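Long-range contacts in lovastatin nonaketide synthase, polyketide synthase component (Aspergillus terreus, PDB 7CPX), which builds the dihydromonacolin L nonaketide, the precursor of lovastatin, from malonyl-CoA, with S-adenosyl-L-methionine supplying a methyl group and NADPH the reducing power: residues 1061-1066 and 1074-1079; 1547-1552 and 1575-1580. The protein carries 2 engineered substitutions. All coordinates share one frame; numbering follows the deposited sequence.

Contact 1: 1061-1066 and 1074-1079; sequences SFKIDS and LSLSAK
S1066 and S1075 carry OG between the backbone N and the carbonyl carbon (chi1 55° and 64°), and each hydroxyl thereby meets a partner on the opposing strand. S1075 OG bonds S1066 O at 2.6 Å, while S1075 N reaches the same oxygen from the other face of its carbonyl plane, at 2.7 Å. S1066 OG bonds S1077 OG (2.6 Å), which is also tied to Y998 and the carbonyl of K1029, so the serine pair joins the hairpin to helix 995-1012 and to a neighbouring loop. A second shared acceptor is I1064 O, which takes S1077 N in its carbonyl plane at 2.7 Å and A1078 N, slightly tilted from that plane, at 2.9 Å. K1079 C lies 3.9 Å above the F1062 ring, offset toward its rim. Helix 995-1012 covers the face bearing I1064 and A1078; on the opposite face the side chains of K1063 and K1079 cross, K1063 CG 4.2 Å from K1079 CB, and K1063 NZ bonds V1048 O of the second subunit. Two consecutive residues facing I1064, the first with helix-like backbone angles, make a classic beta bulge in an antiparallel hairpin of the dehydratase, in its predicted N-terminal hotdog fold.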
loop_
_atom_site.group_PDB
_atom_site.type_symbol
_atom_site.label_atom_id
_atom_site.label_comp_id
_atom_site.label_asym_id
_atom_site.label_seq_id
_atom_site.Cartn_x
_atom_site.Cartn_y
_atom_site.Cartn_z
ATOM N N SER A 1061 -5.034 -1.732 12.056
ATOM C CA SER A 1061 -4.971 -3.083 11.520
ATOM C C SER A 1061 -3.694 -3.251 10.708
ATOM O O SER A 1061 -3.422 -2.479 9.787
ATOM C CB SER A 1061 -6.193 -3.368 10.649
ATOM O OG SER A 1061 -7.392 -3.215 11.387
ATOM N N PHE A 1062 -2.907 -4.269 11.050
ATOM C CA PHE A 1062 -1.613 -4.474 10.420
ATOM C C PHE A 1062 -1.551 -5.870 9.823
ATOM O O PHE A 1062 -2.144 -6.817 10.345
ATOM C CB PHE A 1062 -0.459 -4.268 11.414
ATOM C CG PHE A 1062 -0.282 -5.396 12.389
ATOM C CD1 PHE A 1062 0.585 -6.433 12.109
ATOM C CD2 PHE A 1062 -0.966 -5.412 13.589
ATOM C CE1 PHE A 1062 0.760 -7.471 12.997
ATOM C CE2 PHE A 1062 -0.794 -6.448 14.487
ATOM C CZ PHE A 1062 0.069 -7.480 14.190
ATOM N N LYS A 1063 -0.831 -5.975 8.709
ATOM C CA LYS A 1063 -0.676 -7.229 7.979
ATOM C C LYS A 1063 0.734 -7.272 7.411
ATOM O O LYS A 1063 1.095 -6.434 6.579
ATOM C CB LYS A 1063 -1.709 -7.354 6.859
ATOM C CG LYS A 1063 -3.147 -7.199 7.312
ATOM C CD LYS A 1063 -4.103 -7.271 6.134
ATOM C CE LYS A 1063 -5.535 -7.010 6.561
ATOM N NZ LYS A 1063 -6.018 -8.025 7.535
ATOM N N ILE A 1064 1.530 -8.236 7.865
ATOM C CA ILE A 1064 2.853 -8.488 7.296
ATOM C C ILE A 1064 2.637 -9.520 6.194
ATOM O O ILE A 1064 2.524 -10.718 6.448
ATOM C CB ILE A 1064 3.853 -8.966 8.346
ATOM C CG1 ILE A 1064 4.179 -7.854 9.342
ATOM C CG2 ILE A 1064 5.121 -9.453 7.674
ATOM C CD1 ILE A 1064 3.132 -7.665 10.399
ATOM N N ASP A 1065 2.546 -9.040 4.958
ATOM C CA ASP A 1065 2.501 -9.927 3.810
ATOM C C ASP A 1065 3.911 -10.368 3.444
ATOM O O ASP A 1065 4.870 -9.599 3.545
ATOM C CB ASP A 1065 1.848 -9.225 2.624
ATOM C CG ASP A 1065 0.505 -8.617 2.975
ATOM O OD1 ASP A 1065 -0.198 -9.185 3.838
ATOM O OD2 ASP A 1065 0.151 -7.572 2.389
ATOM N N SER A 1066 4.035 -11.621 3.013
ATOM C CA SER A 1066 5.339 -12.189 2.714
ATOM C C SER A 1066 5.314 -12.883 1.362
ATOM O O SER A 1066 4.302 -13.459 0.954
ATOM C CB SER A 1066 5.784 -13.183 3.790
ATOM O OG SER A 1066 4.814 -14.198 3.977
ATOM N N LEU A 1074 2.513 -12.440 -3.624
ATOM C CA LEU A 1074 2.617 -11.937 -2.261
ATOM C C LEU A 1074 1.545 -12.588 -1.397
ATOM O O LEU A 1074 0.356 -12.539 -1.728
ATOM C CB LEU A 1074 2.478 -10.418 -2.247
ATOM C CG LEU A 1074 2.948 -9.705 -0.978
ATOM C CD1 LEU A 1074 4.437 -9.890 -0.766
ATOM C CD2 LEU A 1074 2.609 -8.229 -1.041
ATOM N N SER A 1075 1.964 -13.196 -0.295
ATOM C CA SER A 1075 1.077 -13.902 0.615
ATOM C C SER A 1075 1.081 -13.224 1.978
ATOM O O SER A 1075 1.862 -12.307 2.243
ATOM C CB SER A 1075 1.499 -15.369 0.751
ATOM O OG SER A 1075 2.779 -15.475 1.344
ATOM N N LEU A 1076 0.190 -13.691 2.847
ATOM C CA LEU A 1076 0.072 -13.160 4.198
ATOM C C LEU A 1076 0.959 -13.969 5.135
ATOM O O LEU A 1076 0.763 -15.178 5.296
ATOM C CB LEU A 1076 -1.376 -13.200 4.676
ATOM C CG LEU A 1076 -1.608 -12.584 6.059
ATOM C CD1 LEU A 1076 -1.462 -11.076 5.996
ATOM C CD2 LEU A 1076 -2.966 -12.965 6.613
ATOM N N SER A 1077 1.930 -13.300 5.752
ATOM C CA SER A 1077 2.770 -13.930 6.759
ATOM C C SER A 1077 2.174 -13.791 8.152
ATOM O O SER A 1077 2.208 -14.742 8.941
ATOM C CB SER A 1077 4.170 -13.315 6.736
ATOM O OG SER A 1077 5.161 -14.309 6.559
ATOM N N ALA A 1078 1.627 -12.621 8.464
ATOM C CA ALA A 1078 1.031 -12.385 9.769
ATOM C C ALA A 1078 -0.001 -11.275 9.648
ATOM O O ALA A 1078 -0.004 -10.511 8.682
ATOM C CB ALA A 1078 2.091 -12.020 10.811
ATOM N N LYS A 1079 -0.867 -11.186 10.652
ATOM C CA LYS A 1079 -1.871 -10.135 10.696
ATOM C C LYS A 1079 -2.269 -9.898 12.143
ATOM O O LYS A 1079 -2.011 -10.726 13.019
ATOM C CB LYS A 1079 -3.100 -10.490 9.855
ATOM C CG LYS A 1079 -3.819 -11.748 10.312
ATOM C CD LYS A 1079 -5.111 -11.954 9.548
ATOM C CE LYS A 1079 -5.820 -13.217 9.998
ATOM N NZ LYS A 1079 -7.114 -13.419 9.292
#

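Contact 2: 1547-1552 and 1575-1580; sequences LEITHK and RCTEPF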
loop_
_atom_site.group_PDB
_atom_site.type_symbol
_atom_site.label_atom_id
_atom_site.label_comp_id
_atom_site.label_asym_id
_atom_site.label_seq_id
_atom_site.Cartn_x
_atom_site.Cartn_y
_atom_site.Cartn_z
ATOM N N LEU A 1547 -3.518 -74.235 8.003
ATOM C CA LEU A 1547 -4.932 -74.409 7.704
ATOM C C LEU A 1547 -5.024 -75.235 6.432
ATOM O O LEU A 1547 -4.531 -74.812 5.381
ATOM C CB LEU A 1547 -5.642 -73.068 7.512
ATOM C CG LEU A 1547 -5.690 -72.089 8.683
ATOM C CD1 LEU A 1547 -4.606 -71.036 8.545
ATOM C CD2 LEU A 1547 -7.068 -71.448 8.759
ATOM N N GLU A 1548 -5.641 -76.410 6.518
ATOM C CA GLU A 1548 -5.687 -77.283 5.356
ATOM C C GLU A 1548 -6.815 -78.288 5.517
ATOM O O GLU A 1548 -7.329 -78.510 6.617
ATOM C CB GLU A 1548 -4.346 -78.000 5.151
ATOM C CG GLU A 1548 -4.150 -78.606 3.765
ATOM C CD GLU A 1548 -4.298 -77.588 2.651
ATOM O OE1 GLU A 1548 -5.445 -77.211 2.331
ATOM O OE2 GLU A 1548 -3.265 -77.160 2.095
ATOM N N ILE A 1549 -7.189 -78.893 4.390
ATOM C CA ILE A 1549 -8.259 -79.880 4.377
ATOM C C ILE A 1549 -7.838 -81.112 5.165
ATOM O O ILE A 1549 -6.681 -81.551 5.106
ATOM C CB ILE A 1549 -8.627 -80.247 2.928
ATOM C CG1 ILE A 1549 -7.390 -80.729 2.161
ATOM C CG2 ILE A 1549 -9.257 -79.053 2.230
ATOM C CD1 ILE A 1549 -7.706 -81.367 0.823
ATOM N N THR A 1550 -8.781 -81.673 5.917
ATOM C CA THR A 1550 -8.543 -82.892 6.673
ATOM C C THR A 1550 -9.876 -83.585 6.907
ATOM O O THR A 1550 -10.938 -82.967 6.811
ATOM C CB THR A 1550 -7.842 -82.598 8.007
ATOM O OG1 THR A 1550 -7.635 -83.819 8.726
ATOM C CG2 THR A 1550 -8.669 -81.646 8.858
ATOM N N HIS A 1551 -9.809 -84.882 7.203
ATOM C CA HIS A 1551 -10.977 -85.674 7.589
ATOM C C HIS A 1551 -12.157 -85.411 6.647
ATOM O O HIS A 1551 -13.189 -84.854 7.022
ATOM C CB HIS A 1551 -11.358 -85.386 9.044
ATOM C CG HIS A 1551 -10.332 -85.842 10.032
ATOM N ND1 HIS A 1551 -10.206 -87.160 10.418
ATOM C CD2 HIS A 1551 -9.381 -85.158 10.709
ATOM C CE1 HIS A 1551 -9.221 -87.267 11.293
ATOM N NE2 HIS A 1551 -8.704 -86.067 11.485
ATOM N N LYS A 1552 -11.963 -85.829 5.397
ATOM C CA LYS A 1552 -12.954 -85.586 4.358
ATOM C C LYS A 1552 -14.337 -86.048 4.798
ATOM O O LYS A 1552 -14.489 -87.038 5.518
ATOM C CB LYS A 1552 -12.569 -86.313 3.068
ATOM C CG LYS A 1552 -13.344 -85.838 1.852
ATOM C CD LYS A 1552 -12.997 -86.645 0.613
ATOM C CE LYS A 1552 -13.771 -86.153 -0.599
ATOM N NZ LYS A 1552 -13.520 -86.990 -1.805
ATOM N N ARG A 1575 -4.307 -90.825 -2.433
ATOM C CA ARG A 1575 -5.736 -90.718 -2.182
ATOM C C ARG A 1575 -6.355 -89.661 -3.094
ATOM O O ARG A 1575 -5.693 -89.061 -3.942
ATOM C CB ARG A 1575 -6.002 -90.383 -0.713
ATOM C CG ARG A 1575 -5.312 -91.305 0.278
ATOM C CD ARG A 1575 -5.767 -91.017 1.698
ATOM N NE ARG A 1575 -5.021 -91.786 2.688
ATOM C CZ ARG A 1575 -5.228 -91.721 3.996
ATOM N NH1 ARG A 1575 -6.158 -90.934 4.512
ATOM N NH2 ARG A 1575 -4.483 -92.466 4.808
ATOM N N CYS A 1576 -7.654 -89.437 -2.908
ATOM C CA CYS A 1576 -8.348 -88.395 -3.649
ATOM C C CYS A 1576 -7.700 -87.042 -3.382
ATOM O O CYS A 1576 -7.312 -86.738 -2.251
ATOM C CB CYS A 1576 -9.824 -88.361 -3.254
ATOM S SG CYS A 1576 -10.110 -88.357 -1.468
ATOM N N THR A 1577 -7.571 -86.239 -4.442
ATOM C CA THR A 1577 -6.923 -84.929 -4.385
ATOM C C THR A 1577 -5.609 -85.005 -3.618
ATOM O O THR A 1577 -5.115 -86.099 -3.329
ATOM C CB THR A 1577 -7.851 -83.874 -3.758
ATOM O OG1 THR A 1577 -7.259 -82.575 -3.886
ATOM C CG2 THR A 1577 -8.130 -84.149 -2.277
ATOM N N GLU A 1578 -5.020 -83.855 -3.304
ATOM C CA GLU A 1578 -3.996 -83.865 -2.273
ATOM C C GLU A 1578 -4.725 -84.268 -0.999
ATOM O O GLU A 1578 -5.533 -83.487 -0.482
ATOM C CB GLU A 1578 -3.304 -82.509 -2.131
ATOM C CG GLU A 1578 -2.185 -82.497 -1.095
ATOM C CD GLU A 1578 -1.141 -83.572 -1.339
ATOM O OE1 GLU A 1578 -0.871 -83.886 -2.517
ATOM O OE2 GLU A 1578 -0.596 -84.107 -0.353
ATOM N N PRO A 1579 -4.471 -85.467 -0.464
ATOM C CA PRO A 1579 -5.439 -86.093 0.449
ATOM C C PRO A 1579 -5.966 -85.176 1.539
ATOM O O PRO A 1579 -5.280 -84.248 1.978
ATOM C CB PRO A 1579 -4.644 -87.257 1.054
ATOM C CG PRO A 1579 -3.585 -87.555 0.062
ATOM C CD PRO A 1579 -3.224 -86.247 -0.563
ATOM N N PHE A 1580 -7.195 -85.439 1.982
ATOM C CA PHE A 1580 -7.732 -84.776 3.161
ATOM C C PHE A 1580 -7.022 -85.341 4.379
ATOM O O PHE A 1580 -7.628 -86.033 5.204
ATOM C CB PHE A 1580 -9.242 -84.985 3.269
ATOM C CG PHE A 1580 -10.040 -84.155 2.307
ATOM C CD1 PHE A 1580 -10.033 -84.437 0.952
ATOM C CD2 PHE A 1580 -10.814 -83.105 2.764
ATOM C CE1 PHE A 1580 -10.773 -83.674 0.069
ATOM C CE2 PHE A 1580 -11.552 -82.339 1.890
ATOM C CZ PHE A 1580 -11.535 -82.624 0.540
#
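F1580 is held between I1549 and the methylene chain of K1552, one over each face of its ring. I1549 supplies the first: CG1 lies between the backbone N and the carbonyl carbon (chi1 55°), and a nearly trans chi2 extends CD1 until it stands over the ring centre, 3.7 Å from the centroid of F1580 and close to the ring normal. K1552 covers the opposite face. Its CG, anti to the backbone N (chi1 -165°), sits 3.6 Å from that centroid, and the extended chain runs on obliquely across the ring toward CE1. Both approaches are CH-pi contacts. The setting is the methyltransferase, whose strand order, with antiparallel strand 1614-1618 inserted between 1542-1547 and 1600-1602, is that of class I Rossmann-like enzymes; residues 1547-1552 lead from strand 1542-1547 toward helix 1554-1561, and the loop holding F1580 returns after that helix. W1567 meets the F1580 ring with its plane nearly perpendicular. Beyond the ring, K1552 NZ forms a salt bridge with E1324 and lies 3.7 Å from C1576 SG. The backbones are joined lightly: H1551 N makes a weak bond of 3.2 Å to F1580 O, and T1550 CA approaches that same oxygen at 3.6 Å.

The two contacts follow one another along the chain, contact 1 in the dehydratase and contact 2 in the methyltransferase. Their centres are 74 Å apart and their nearest atoms about 56 Å, without touching. They hold chain segments together by different means: backbone pairing with shared acceptors in contact 1, a ring between an isoleucine and the methylenes of a lysine in contact 2. Contact 1 also adjoins the second subunit, whereas that chain does not touch contact 2. Contact 1 is the closer to a catalytic residue, without touching it: the side chain of S1077 is about 11 Å from that of H985, the predicted proton acceptor of dehydration; contact 2 lies away from the known sites.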